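Local coordinates for GCN5-related N-acetyltransferase (Anabaena variabilis, PDB 2OZG), which is a GCN5-related N-acetyltransferase that binds coenzyme A and probably acetylates amino groups, perhaps those of aminoglycosides, at residues L63-M68 / A80-V85. Numbering follows the deposited sequence.
With COA (coenzyme A), chain C.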
loop_
_atom_site.group_PDB
_atom_site.type_symbol
_atom_site.label_atom_id
_atom_site.label_comp_id
_atom_site.label_asym_id
_atom_site.label_seq_id
_atom_site.Cartn_x
_atom_site.Cartn_y
_atom_site.Cartn_z
ATOM N N LEU A 63 13.261 10.505 34.626
ATOM C CA LEU A 63 12.893 11.480 33.648
ATOM C C LEU A 63 13.890 12.646 33.688
ATOM O O LEU A 63 14.821 12.679 34.529
ATOM C CB LEU A 63 11.414 11.942 33.891
ATOM C CG LEU A 63 11.058 12.428 35.330
ATOM C CD1 LEU A 63 11.728 13.731 35.688
ATOM C CD2 LEU A 63 9.591 12.630 35.532
ATOM N N ALA A 64 13.665 13.609 32.790
ATOM C CA ALA A 64 14.343 14.884 32.762
ATOM C C ALA A 64 13.354 16.024 32.971
ATOM O O ALA A 64 12.211 16.026 32.450
ATOM C CB ALA A 64 15.064 15.099 31.417
ATOM N N ILE A 65 13.783 16.971 33.783
ATOM C CA ILE A 65 13.064 18.218 34.015
ATOM C C ILE A 65 13.842 19.323 33.256
ATOM O O ILE A 65 15.053 19.494 33.496
ATOM C CB ILE A 65 13.040 18.636 35.505
ATOM C CG1 ILE A 65 12.396 17.569 36.382
ATOM C CG2 ILE A 65 12.213 19.934 35.643
ATOM C CD1 ILE A 65 12.431 17.971 37.845
ATOM N N LEU A 66 13.151 20.077 32.402
ATOM C CA LEU A 66 13.753 21.196 31.622
ATOM C C LEU A 66 13.211 22.532 32.094
ATOM O O LEU A 66 12.080 22.929 31.740
ATOM C CB LEU A 66 13.498 21.027 30.088
ATOM C CG LEU A 66 13.958 19.683 29.529
ATOM C CD1 LEU A 66 13.711 19.572 28.017
ATOM C CD2 LEU A 66 15.434 19.437 29.801
ATOM N N PRO A 67 13.964 23.186 32.989
ATOM C CA PRO A 67 13.507 24.460 33.445
ATOM C C PRO A 67 13.693 25.520 32.407
ATOM O O PRO A 67 14.822 25.822 32.015
ATOM C CB PRO A 67 14.352 24.738 34.718
ATOM C CG PRO A 67 15.146 23.509 34.966
ATOM C CD PRO A 67 15.157 22.734 33.686
HETATM N N MSE A 68 12.588 26.108 31.974
HETATM C CA MSE A 68 12.666 27.114 30.935
HETATM C C MSE A 68 11.501 28.086 31.048
HETATM O O MSE A 68 11.175 28.524 32.129
HETATM C CB MSE A 68 12.720 26.403 29.578
HETATM C CG MSE A 68 11.573 25.498 29.317
HETATM SE SE MSE A 68 11.536 24.727 27.547
HETATM C CE MSE A 68 10.827 23.000 28.033
ATOM N N ALA A 80 8.393 24.267 33.577
ATOM C CA ALA A 80 9.253 23.101 33.658
ATOM C C ALA A 80 8.751 22.015 32.685
ATOM O O ALA A 80 7.640 21.483 32.834
ATOM C CB ALA A 80 9.339 22.584 35.067
ATOM N N GLY A 81 9.565 21.761 31.657
ATOM C CA GLY A 81 9.264 20.786 30.635
ATOM C C GLY A 81 9.623 19.438 31.195
ATOM O O GLY A 81 10.624 19.312 31.905
ATOM N N ILE A 82 8.752 18.457 30.989
ATOM C CA ILE A 82 9.055 17.083 31.436
ATOM C C ILE A 82 9.415 16.268 30.198
ATOM O O ILE A 82 8.621 16.185 29.279
ATOM C CB ILE A 82 7.903 16.449 32.220
ATOM C CG1 ILE A 82 7.492 17.316 33.411
ATOM C CG2 ILE A 82 8.254 15.014 32.703
ATOM C CD1 ILE A 82 8.537 17.475 34.387
ATOM N N ALA A 83 10.598 15.650 30.184
ATOM C CA ALA A 83 10.998 14.849 29.087
ATOM C C ALA A 83 11.456 13.423 29.522
ATOM O O ALA A 83 11.812 13.149 30.688
ATOM C CB ALA A 83 12.119 15.568 28.322
ATOM N N ALA A 84 11.504 12.547 28.529
ATOM C CA ALA A 84 12.017 11.174 28.679
ATOM C C ALA A 84 11.538 10.408 29.926
ATOM O O ALA A 84 12.351 9.903 30.696
ATOM C CB ALA A 84 13.530 11.195 28.615
ATOM N N VAL A 85 10.227 10.335 30.119
ATOM C CA VAL A 85 9.693 9.598 31.237
ATOM C C VAL A 85 9.729 8.128 30.869
ATOM O O VAL A 85 9.115 7.716 29.894
ATOM C CB VAL A 85 8.223 9.981 31.524
ATOM C CG1 VAL A 85 7.677 9.143 32.655
ATOM C CG2 VAL A 85 8.121 11.446 31.849
HETATM N N1A COA C . -1.379 3.434 28.572
HETATM C C2A COA C . -2.350 4.008 29.309
HETATM N N3A COA C . -2.214 4.222 30.633
HETATM C C4A COA C . -1.071 3.840 31.254
HETATM C C5A COA C . -0.045 3.231 30.537
HETATM C C6A COA C . -0.228 3.032 29.153
HETATM N N6A COA C . 0.699 2.458 28.357
HETATM N N7A COA C . 0.935 2.968 31.434
HETATM C C8A COA C . 0.527 3.396 32.656
HETATM N N9A COA C . -0.699 3.930 32.529
HETATM C C1B COA C . -1.583 4.541 33.567
HETATM C C2B COA C . -2.293 3.480 34.405
HETATM O O2B COA C . -3.519 3.016 33.793
HETATM C C3B COA C . -2.467 4.183 35.746
HETATM O O3B COA C . -3.776 4.743 35.915
HETATM P P3B COA C . -4.901 3.955 36.795
HETATM O O7A COA C . -4.488 4.221 38.233
HETATM O O8A COA C . -6.211 4.572 36.318
HETATM O O9A COA C . -4.754 2.479 36.441
HETATM C C4B COA C . -1.398 5.271 35.797
HETATM O O4B COA C . -0.853 5.382 34.476
HETATM C C5B COA C . -0.291 4.953 36.804
HETATM O O5B COA C . 0.413 3.783 36.364
HETATM P P1A COA C . 1.954 3.445 36.774
HETATM O O1A COA C . 2.497 4.545 37.655
HETATM O O2A COA C . 1.981 2.007 37.293
HETATM O O3A COA C . 2.681 3.444 35.309
HETATM P P2A COA C . 3.963 2.506 34.902
HETATM O O4A COA C . 4.909 2.530 36.106
HETATM O O5A COA C . 3.422 1.155 34.441
HETATM O O6A COA C . 4.605 3.348 33.618
HETATM C CBP COA C . 5.435 3.756 31.218
HETATM C CCP COA C . 5.126 2.782 32.376
HETATM C CDP COA C . 5.874 5.062 31.878
HETATM C CEP COA C . 4.089 4.064 30.568
HETATM C CAP COA C . 6.564 3.123 30.284
HETATM O OAP COA C . 7.894 3.698 30.520
HETATM C C9P COA C . 6.431 2.993 28.741
HETATM O O9P COA C . 5.744 1.991 28.161
HETATM N N8P COA C . 7.064 3.784 27.852
HETATM C C7P COA C . 7.917 4.973 27.910
HETATM C C6P COA C . 7.116 5.946 27.060
HETATM C C5P COA C . 6.342 6.919 27.938
HETATM O O5P COA C . 5.663 6.522 28.882
HETATM N N4P COA C . 6.412 8.220 27.616
HETATM C C3P COA C . 5.735 9.319 28.297
HETATM C C2P COA C . 6.247 10.578 27.634
HETATM S S1P COA C . 8.012 10.873 28.063
#
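Ala64 and Ala83 face each other as a hydrogen-bonded antiparallel pair, with Ala64 N to Ala83 O at 2.8 Å and the reciprocal bond just as short. Two residues on, Leu66 and Gly81 repeat the pattern, Leu66 N reaching Gly81 O at 2.7 Å. Between these rungs the non-hydrogen-bonded pair Ile65 and Ile82 adds CA-H...O contacts to Gly81 O and Ala64 O, so each of these carbonyls meets both an amide and a CA.

Between these segments the regular pairing ends at Ala64 and Ala83; Ala84 interrupts it. Its left-handed backbone (phi 45°) places an additional residue opposite Leu63, whose CA lies nearest Val85, an arrangement consistent with the beta bulge familiar from this strand of GNAT enzymes. Ala84 O still receives Leu63 CA at 3.4 Å. Beyond this distortion Val85 N comes within 3.1 Å of coenzyme A S1P, placing the thiol end of the cofactor beside the kinked strand.

Apolar contacts differ on the two faces. With CG between its backbone N and carbonyl carbon (chi1 53°), Leu63 brings CD2 obliquely against Ile82 CG2 at 3.9 Å, and its CB lies alongside Val85 CG2. Further along that face, Ile65 CG2 meets Ala80 CB at 4.0 Å. On the other face, Ala83 CB lies loosely, 4.3 Å away, against Ala64 CB and Leu66 CD1, while the CE methyl of Met68, here selenomethionine, rests 3.8 Å from Gly81 CA, where glycine carries no side chain.

Together the segments form the middle of the hairpin of strands 58-72 and 75-87. Helix 96-110 covers Leu63 and Ile82, helix 37-45 packs on Leu66 and Ala83, strand 50-55 pairs antiparallel with the outer side of 58-72, and strand 115-118 runs parallel to 75-87 on the hairpin's other side.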